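PDB 6TFX: ABC transporter substrate-binding protein from Rhizobium radiobacter, which binds mannityl-opines such as mannopinic acid as the periplasmic solute-binding protein of an ABC import system. Local coordinates for residues A[278-281]-A[282-286]; A[314-317]-A[318-321]; A[336-340]-A[341-345]. All coordinates share one frame; numbering follows the deposited sequence.

Interactions 1 and 3 meet at the opine-binding pocket, and interaction 2 lies well away from it. The centres of 278-286 and 336-345 are about 16 Å apart, and the two contacts touch directly: R284 NH2 is 3.0 Å from G341 O, a probable hydrogen bond, and I280 packs against L345. Both also reach N72, so that the end of helix 277-284 and the start of helix 340-353 share one end of the ligand. Interaction 2, on helix 314-323, is peripheral. Its centre is about 24 Å from that of interaction 1 and about 27 Å from that of interaction 3, and helix 314-323 leads in the chain to strand 330-337.

Interaction 1: A[278-281]-A[282-286]; sequences AQIA and KYRGE. With N72 ((2~{R})-2-[[(3~{R},4~{R},5~{S})-3,4,5,6-tetrakis(oxidanyl)-2-oxidanylidene-hexyl]amino]pentanedioic acid), chain C.
I280 and R284 sit one turn apart in the last turns of helix 277-284, a local i/i+4 contact whose outer end reaches the bound opine. Their side chains lie alongside one another and head the same way, with I280 CG2 3.8 Å from R284 CD. Underneath, R284 N donates to I280 O in a nearly straight bond (2.8 Å, 170°). The arginine chain leaves beside its own backbone N (chi1 -71°), stays extended through chi2 and turns at chi3, which carries the guanidinium to the ligand. NH1 donates to N72 OAB (2.8 Å), which approaches the guanidinium from its rim, close to the plane of the group. The helix closes with G285 N bonded to A281 O, after which G285 takes a positive phi of 119° and the chain departs. On the solvent side, water 1 donates to A278 O (2.8 Å) and to E286 OE2 (2.9 Å), tying the exit segment back to the helix; A278 O also accepts from K282 N. The buried face is packed between two elements: I280 lies against L345 and Q352 of helix 340-353 and, with A281, against T458 of strand 454-467, whose N460 touches R284.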
loop_
_atom_site.group_PDB
_atom_site.type_symbol
_atom_site.label_atom_id
_atom_site.label_comp_id
_atom_site.label_asym_id
_atom_site.label_seq_id
_atom_site.Cartn_x
_atom_site.Cartn_y
_atom_site.Cartn_z
ATOM N N ALA A 278 6.680 -3.857 21.169
ATOM C CA ALA A 278 7.960 -4.609 21.260
ATOM C C ALA A 278 7.724 -6.101 21.488
ATOM O O ALA A 278 8.413 -6.938 20.882
ATOM C CB ALA A 278 8.850 -4.036 22.355
ATOM N N GLN A 279 6.721 -6.439 22.300
ATOM C CA GLN A 279 6.396 -7.850 22.550
ATOM C C GLN A 279 5.795 -8.530 21.312
ATOM O O GLN A 279 6.076 -9.715 21.065
ATOM C CB GLN A 279 5.510 -8.009 23.785
ATOM C CG GLN A 279 6.241 -7.593 25.086
ATOM C CD GLN A 279 7.217 -8.606 25.674
ATOM O OE1 GLN A 279 7.462 -9.691 25.124
ATOM N NE2 GLN A 279 7.805 -8.264 26.821
ATOM N N ILE A 280 5.005 -7.782 20.497
ATOM C CA ILE A 280 4.457 -8.360 19.265
ATOM C C ILE A 280 5.629 -8.648 18.302
ATOM O O ILE A 280 5.672 -9.717 17.675
ATOM C CB ILE A 280 3.428 -7.400 18.600
ATOM C CG1 ILE A 280 2.186 -7.277 19.504
ATOM C CG2 ILE A 280 3.046 -7.868 17.164
ATOM C CD1 ILE A 280 1.265 -6.081 19.124
ATOM N N ALA A 281 6.584 -7.699 18.206
ATOM C CA ALA A 281 7.756 -7.860 17.318
ATOM C C ALA A 281 8.617 -9.048 17.763
ATOM O O ALA A 281 9.054 -9.828 16.920
ATOM C CB ALA A 281 8.581 -6.571 17.310
ATOM N N LYS A 282 8.835 -9.209 19.086
ATOM C CA LYS A 282 9.634 -10.338 19.618
ATOM C C LYS A 282 8.949 -11.664 19.312
ATOM O O LYS A 282 9.602 -12.603 18.876
ATOM C CB LYS A 282 9.824 -10.203 21.139
ATOM C CG LYS A 282 11.197 -9.658 21.527
ATOM C CD LYS A 282 11.540 -9.924 22.996
ATOM C CE LYS A 282 11.081 -8.837 23.945
ATOM N NZ LYS A 282 11.950 -7.629 23.886
ATOM N N TYR A 283 7.616 -11.720 19.492
ATOM C CA TYR A 283 6.827 -12.931 19.236
ATOM C C TYR A 283 6.832 -13.296 17.752
ATOM O O TYR A 283 7.096 -14.456 17.396
ATOM C CB TYR A 283 5.381 -12.737 19.730
ATOM C CG TYR A 283 4.447 -13.847 19.302
ATOM C CD1 TYR A 283 4.513 -15.108 19.891
ATOM C CD2 TYR A 283 3.493 -13.639 18.310
ATOM C CE1 TYR A 283 3.697 -16.150 19.459
ATOM C CE2 TYR A 283 2.664 -14.673 17.875
ATOM C CZ TYR A 283 2.752 -15.920 18.473
ATOM O OH TYR A 283 1.914 -16.941 18.085
ATOM N N ARG A 284 6.503 -12.312 16.885
ATOM C CA ARG A 284 6.433 -12.563 15.434
ATOM C C ARG A 284 7.795 -12.798 14.800
ATOM O O ARG A 284 7.883 -13.578 13.859
ATOM C CB ARG A 284 5.693 -11.438 14.713
ATOM C CG ARG A 284 4.200 -11.462 15.008
ATOM C CD ARG A 284 3.465 -10.358 14.259
ATOM N NE ARG A 284 2.106 -10.795 13.952
ATOM C CZ ARG A 284 1.282 -10.172 13.109
ATOM N NH1 ARG A 284 1.654 -9.041 12.514
ATOM N NH2 ARG A 284 0.078 -10.678 12.855
ATOM N N GLY A 285 8.830 -12.140 15.320
ATOM C CA GLY A 285 10.209 -12.315 14.852
ATOM C C GLY A 285 10.799 -11.028 14.316
ATOM O O GLY A 285 10.180 -10.350 13.477
ATOM N N GLU A 286 12.024 -10.708 14.771
ATOM C CA GLU A 286 12.710 -9.452 14.448
ATOM C C GLU A 286 13.279 -9.342 13.031
ATOM O O GLU A 286 13.622 -8.229 12.624
ATOM C CB GLU A 286 13.809 -9.146 15.485
ATOM C CG GLU A 286 13.339 -8.198 16.575
ATOM C CD GLU A 286 13.001 -8.796 17.929
ATOM O OE1 GLU A 286 12.841 -10.035 18.031
ATOM O OE2 GLU A 286 12.890 -8.010 18.896
HETATM O OAB N72 C . 0.186 -8.474 10.181
HETATM C CAF N72 C . -0.114 -7.202 9.572
HETATM C CAG N72 C . -0.855 -7.232 8.193
HETATM O OAC N72 C . -0.823 -8.479 7.577
HETATM C CAH N72 C . -0.546 -5.979 7.372
HETATM O OAM N72 C . 0.503 -5.144 7.685
HETATM C CAI N72 C . -0.331 -5.735 5.891
HETATM O OAD N72 C . 0.248 -6.865 5.278
HETATM C CAJ N72 C . -1.537 -5.108 5.235
HETATM O OAE N72 C . -2.328 -4.446 5.956
HETATM C CAK N72 C . -1.812 -5.335 3.721
HETATM N N N72 C . -1.626 -4.117 2.969
HETATM C CA N72 C . -2.693 -3.472 2.304
HETATM C C N72 C . -4.100 -3.896 2.623
HETATM O O N72 C . -4.976 -3.475 3.479
HETATM C CB N72 C . -2.441 -1.963 2.263
HETATM C CG N72 C . -3.622 -1.005 2.100
HETATM C CD N72 C . -3.246 0.310 1.411
HETATM O OE1 N72 C . -2.305 0.373 0.556
HETATM O OE2 N72 C . -3.901 1.337 1.695
HETATM O OXT N72 C . -4.307 -4.783 1.774
HETATM O O HOH W 1 10.955 -6.242 20.030
#

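Interaction 2: A[314-317]-A[318-321]; sequences PAQS and KKLL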
loop_
_atom_site.group_PDB
_atom_site.type_symbol
_atom_site.label_atom_id
_atom_site.label_comp_id
_atom_site.label_asym_id
_atom_site.label_seq_id
_atom_site.Cartn_x
_atom_site.Cartn_y
_atom_site.Cartn_z
ATOM N N PRO A 314 0.102 -1.312 32.055
ATOM C CA PRO A 314 -1.347 -1.571 32.204
ATOM C C PRO A 314 -1.941 -1.128 33.550
ATOM O O PRO A 314 -3.151 -0.876 33.642
ATOM C CB PRO A 314 -1.464 -3.076 31.956
ATOM C CG PRO A 314 -0.123 -3.625 32.250
ATOM C CD PRO A 314 0.870 -2.569 31.921
ATOM N N ALA A 315 -1.103 -0.982 34.597
ATOM C CA ALA A 315 -1.602 -0.476 35.894
ATOM C C ALA A 315 -2.034 1.007 35.679
ATOM O O ALA A 315 -3.069 1.444 36.205
ATOM C CB ALA A 315 -0.494 -0.562 36.941
ATOM N N GLN A 316 -1.260 1.757 34.871
ATOM C CA GLN A 316 -1.591 3.147 34.552
ATOM C C GLN A 316 -2.881 3.178 33.696
ATOM O O GLN A 316 -3.739 4.054 33.896
ATOM C CB GLN A 316 -0.424 3.846 33.826
ATOM C CG GLN A 316 -0.655 5.325 33.509
ATOM C CD GLN A 316 -0.778 6.276 34.706
ATOM O OE1 GLN A 316 -0.655 5.896 35.885
ATOM N NE2 GLN A 316 -1.040 7.550 34.418
ATOM N N SER A 317 -3.026 2.214 32.763
ATOM C CA SER A 317 -4.247 2.120 31.959
ATOM C C SER A 317 -5.477 2.045 32.880
ATOM O O SER A 317 -6.430 2.807 32.706
ATOM C CB SER A 317 -4.197 0.859 31.102
ATOM O OG SER A 317 -3.133 0.999 30.178
ATOM N N LYS A 318 -5.443 1.132 33.876
ATOM C CA LYS A 318 -6.577 0.962 34.786
ATOM C C LYS A 318 -6.860 2.243 35.580
ATOM O O LYS A 318 -8.021 2.607 35.770
ATOM C CB LYS A 318 -6.326 -0.242 35.709
ATOM C CG LYS A 318 -6.386 -1.563 34.957
ATOM C CD LYS A 318 -6.043 -2.758 35.862
ATOM C CE LYS A 318 -7.274 -3.441 36.416
ATOM N NZ LYS A 318 -7.334 -4.877 36.025
ATOM N N LYS A 319 -5.795 2.931 36.039
ATOM C CA LYS A 319 -5.916 4.195 36.793
ATOM C C LYS A 319 -6.591 5.266 35.923
ATOM O O LYS A 319 -7.509 5.953 36.381
ATOM C CB LYS A 319 -4.529 4.665 37.265
ATOM C CG LYS A 319 -4.512 5.969 38.057
ATOM C CD LYS A 319 -3.074 6.451 38.248
ATOM C CE LYS A 319 -2.979 7.802 38.906
ATOM N NZ LYS A 319 -1.563 8.251 39.018
ATOM N N LEU A 320 -6.142 5.395 34.670
ATOM C CA LEU A 320 -6.719 6.362 33.734
ATOM C C LEU A 320 -8.193 6.039 33.435
ATOM O O LEU A 320 -9.013 6.954 33.396
ATOM C CB LEU A 320 -5.910 6.380 32.432
ATOM C CG LEU A 320 -4.571 7.066 32.518
ATOM C CD1 LEU A 320 -3.690 6.683 31.335
ATOM C CD2 LEU A 320 -4.732 8.582 32.618
ATOM N N LEU A 321 -8.541 4.748 33.222
ATOM C CA LEU A 321 -9.952 4.408 32.962
ATOM C C LEU A 321 -10.817 4.756 34.164
ATOM O O LEU A 321 -11.923 5.264 33.978
ATOM C CB LEU A 321 -10.127 2.922 32.597
ATOM C CG LEU A 321 -9.551 2.532 31.230
ATOM C CD1 LEU A 321 -9.840 1.082 30.900
ATOM C CD2 LEU A 321 -10.121 3.450 30.115
#
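K318, K319, L320 and L321 donate their backbone N-H groups to the carbonyls of P314, A315, Q316 and S317 in turn, the regular i/i+4 ladder of the first turns of helix 314-323, with L320 N to Q316 O at 2.9 Å and K318 N to P314 O at 3.1 Å. On this frame Q316 carries most of the side-chain contact. Its CG stands opposite the backbone N (chi1 -177°), and a bend at chi2 (65°) brings the amide alongside K319 and L320. OE1 approaches the K319 methylene at CD (3.4 Å), while NE2 faces the leucine, 4.0 Å from L320 CG. The amide thus has an aliphatic neighbour at each of its two polar atoms. K319 is fully extended and runs back toward the N-terminal end of the helix past Q316; its NZ ends 4.0 Å from OE1, a proximity and not a bond, although the positive charge would probably favour the carbonyl end of the amide on that side. L320 touches both the side chain and the backbone of Q316: its CD1 meets CG of the glutamine at 4.0 Å, and its CG rests on Q316 O at 3.4 Å. L321 CG likewise lies near S317 O, and K318 CG near P314 O. Just ahead of the helix, D313 OD1 accepts from Q316 N. The buried face is turned to helix 265-272 and the loop behind it. There S317 OG is bonded to A270 O, L320 packs on Q269, A270 and H273, L321 on V267 and A270, and P314 on T274.

Interaction 3: A[336-340]-A[341-345]; sequences ASQLP and GLESL. With N72 ((2~{R})-2-[[(3~{R},4~{R},5~{S})-3,4,5,6-tetrakis(oxidanyl)-2-oxidanylidene-hexyl]amino]pentanedioic acid), chain C.
L342 packs between S337, L339 and the ligand, and every carbon beyond its CA has a neighbour. CB lies 3.8 Å from L339 O. CG sits against N72 CAG, at 3.8 Å. From there the branches divide: CD1 meets S337 CB (3.8 Å), L339 CD2 (3.9 Å) and the ligand's OAE, and CD2 lies against CAG and, like CD1, near OAE. Chi1 (-79°) sets CG opposite the carbonyl carbon, and chi2 (171°) then turns the two methyls to their partners. L339 CD2 also touches the ligand at CAK, so the two leucines, crossing at an angle, form an apolar wall along its chain. Next to them bare backbone meets the ligand, where G341 CA lies 3.4 Å from N72 OAC. Polar atoms brace the turn behind. S337 OG accepts from L339 N in an ST turn (2.9 Å), and is also bonded to H367 ND1, whose NE2 holds the ligand. L339 O takes E343 N almost head-on (2.8 Å), and P340 O takes S344 N, starting helix 340-353. The E343 carboxylate reaches back through two waters: water 3 links OE2 to S337 O, and water 4 links OE1 to Q338 O. Together they make the strand-to-helix corner of a beta-alpha-beta unit, with an apolar side lining the pocket and a hydrated side; through its bond to H367, S337 is a second-shell residue that probably helps orient that histidine toward the opine.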
loop_
_atom_site.group_PDB
_atom_site.type_symbol
_atom_site.label_atom_id
_atom_site.label_comp_id
_atom_site.label_asym_id
_atom_site.label_seq_id
_atom_site.Cartn_x
_atom_site.Cartn_y
_atom_site.Cartn_z
ATOM N N ALA A 336 -13.051 -5.818 12.018
ATOM C CA ALA A 336 -11.695 -6.311 11.796
ATOM C C ALA A 336 -11.555 -7.096 10.509
ATOM O O ALA A 336 -12.365 -7.978 10.232
ATOM C CB ALA A 336 -11.265 -7.169 12.983
ATOM N N SER A 337 -10.505 -6.816 9.739
ATOM C CA SER A 337 -10.283 -7.568 8.506
ATOM C C SER A 337 -9.970 -9.060 8.757
ATOM O O SER A 337 -9.263 -9.402 9.714
ATOM C CB SER A 337 -9.112 -6.970 7.736
ATOM O OG SER A 337 -8.770 -7.809 6.646
ATOM N N GLN A 338 -10.446 -9.919 7.829
ATOM C CA GLN A 338 -10.166 -11.352 7.807
ATOM C C GLN A 338 -8.888 -11.679 7.003
ATOM O O GLN A 338 -8.565 -12.864 6.834
ATOM C CB GLN A 338 -11.366 -12.172 7.324
ATOM C CG GLN A 338 -12.430 -12.282 8.408
ATOM C CD GLN A 338 -13.610 -13.081 7.945
ATOM O OE1 GLN A 338 -14.221 -12.775 6.925
ATOM N NE2 GLN A 338 -13.952 -14.130 8.684
ATOM N N LEU A 339 -8.134 -10.646 6.544
ATOM C CA LEU A 339 -6.802 -10.900 5.952
ATOM C C LEU A 339 -6.038 -11.574 7.105
ATOM O O LEU A 339 -6.044 -11.040 8.215
ATOM C CB LEU A 339 -6.126 -9.572 5.565
ATOM C CG LEU A 339 -4.715 -9.687 4.978
ATOM C CD1 LEU A 339 -4.735 -10.368 3.620
ATOM C CD2 LEU A 339 -4.083 -8.301 4.858
ATOM N N PRO A 340 -5.459 -12.785 6.931
ATOM C CA PRO A 340 -4.951 -13.512 8.114
ATOM C C PRO A 340 -3.936 -12.790 8.986
ATOM O O PRO A 340 -3.985 -12.952 10.220
ATOM C CB PRO A 340 -4.385 -14.810 7.538
ATOM C CG PRO A 340 -5.164 -15.014 6.266
ATOM C CD PRO A 340 -5.410 -13.628 5.713
ATOM N N GLY A 341 -3.058 -11.993 8.373
ATOM C CA GLY A 341 -2.059 -11.235 9.124
ATOM C C GLY A 341 -2.678 -10.150 9.995
ATOM O O GLY A 341 -2.262 -9.967 11.147
ATOM N N LEU A 342 -3.713 -9.456 9.469
ATOM C CA LEU A 342 -4.421 -8.425 10.240
ATOM C C LEU A 342 -5.322 -9.078 11.292
ATOM O O LEU A 342 -5.493 -8.550 12.401
ATOM C CB LEU A 342 -5.297 -7.534 9.336
ATOM C CG LEU A 342 -4.543 -6.466 8.575
ATOM C CD1 LEU A 342 -5.453 -5.792 7.556
ATOM C CD2 LEU A 342 -3.907 -5.424 9.524
ATOM N N GLU A 343 -5.930 -10.210 10.939
ATOM C CA GLU A 343 -6.787 -10.900 11.888
ATOM C C GLU A 343 -5.937 -11.393 13.087
ATOM O O GLU A 343 -6.327 -11.180 14.235
ATOM C CB GLU A 343 -7.500 -12.063 11.193
ATOM C CG GLU A 343 -8.365 -12.875 12.140
ATOM C CD GLU A 343 -9.270 -13.827 11.388
ATOM O OE1 GLU A 343 -8.750 -14.853 10.888
ATOM O OE2 GLU A 343 -10.486 -13.538 11.272
ATOM N N SER A 344 -4.771 -12.021 12.817
ATOM C CA SER A 344 -3.925 -12.504 13.909
ATOM C C SER A 344 -3.383 -11.324 14.726
ATOM O O SER A 344 -3.378 -11.396 15.951
ATOM C CB SER A 344 -2.797 -13.387 13.381
ATOM O OG SER A 344 -1.986 -12.656 12.485
ATOM N N LEU A 345 -3.018 -10.207 14.061
ATOM C CA LEU A 345 -2.555 -9.023 14.802
ATOM C C LEU A 345 -3.676 -8.490 15.722
ATOM O O LEU A 345 -3.426 -8.187 16.892
ATOM C CB LEU A 345 -2.084 -7.922 13.840
ATOM C CG LEU A 345 -1.489 -6.664 14.511
ATOM C CD1 LEU A 345 -0.327 -6.999 15.477
ATOM C CD2 LEU A 345 -0.979 -5.727 13.471
HETATM O OAB N72 C . 0.186 -8.474 10.181
HETATM C CAF N72 C . -0.114 -7.202 9.572
HETATM C CAG N72 C . -0.855 -7.232 8.193
HETATM O OAC N72 C . -0.823 -8.479 7.577
HETATM C CAH N72 C . -0.546 -5.979 7.372
HETATM O OAM N72 C . 0.503 -5.144 7.685
HETATM C CAI N72 C . -0.331 -5.735 5.891
HETATM O OAD N72 C . 0.248 -6.865 5.278
HETATM C CAJ N72 C . -1.537 -5.108 5.235
HETATM O OAE N72 C . -2.328 -4.446 5.956
HETATM C CAK N72 C . -1.812 -5.335 3.721
HETATM N N N72 C . -1.626 -4.117 2.969
HETATM C CA N72 C . -2.693 -3.472 2.304
HETATM C C N72 C . -4.100 -3.896 2.623
HETATM O O N72 C . -4.976 -3.475 3.479
HETATM C CB N72 C . -2.441 -1.963 2.263
HETATM C CG N72 C . -3.622 -1.005 2.100
HETATM C CD N72 C . -3.246 0.310 1.411
HETATM O OE1 N72 C . -2.305 0.373 0.556
HETATM O OE2 N72 C . -3.901 1.337 1.695
HETATM O OXT N72 C . -4.307 -4.783 1.774
HETATM O O HOH W 2 -8.120 -7.521 11.666
HETATM O O HOH W 3 -10.891 -10.777 11.749
HETATM O O HOH W 4 -8.857 -15.193 8.109
#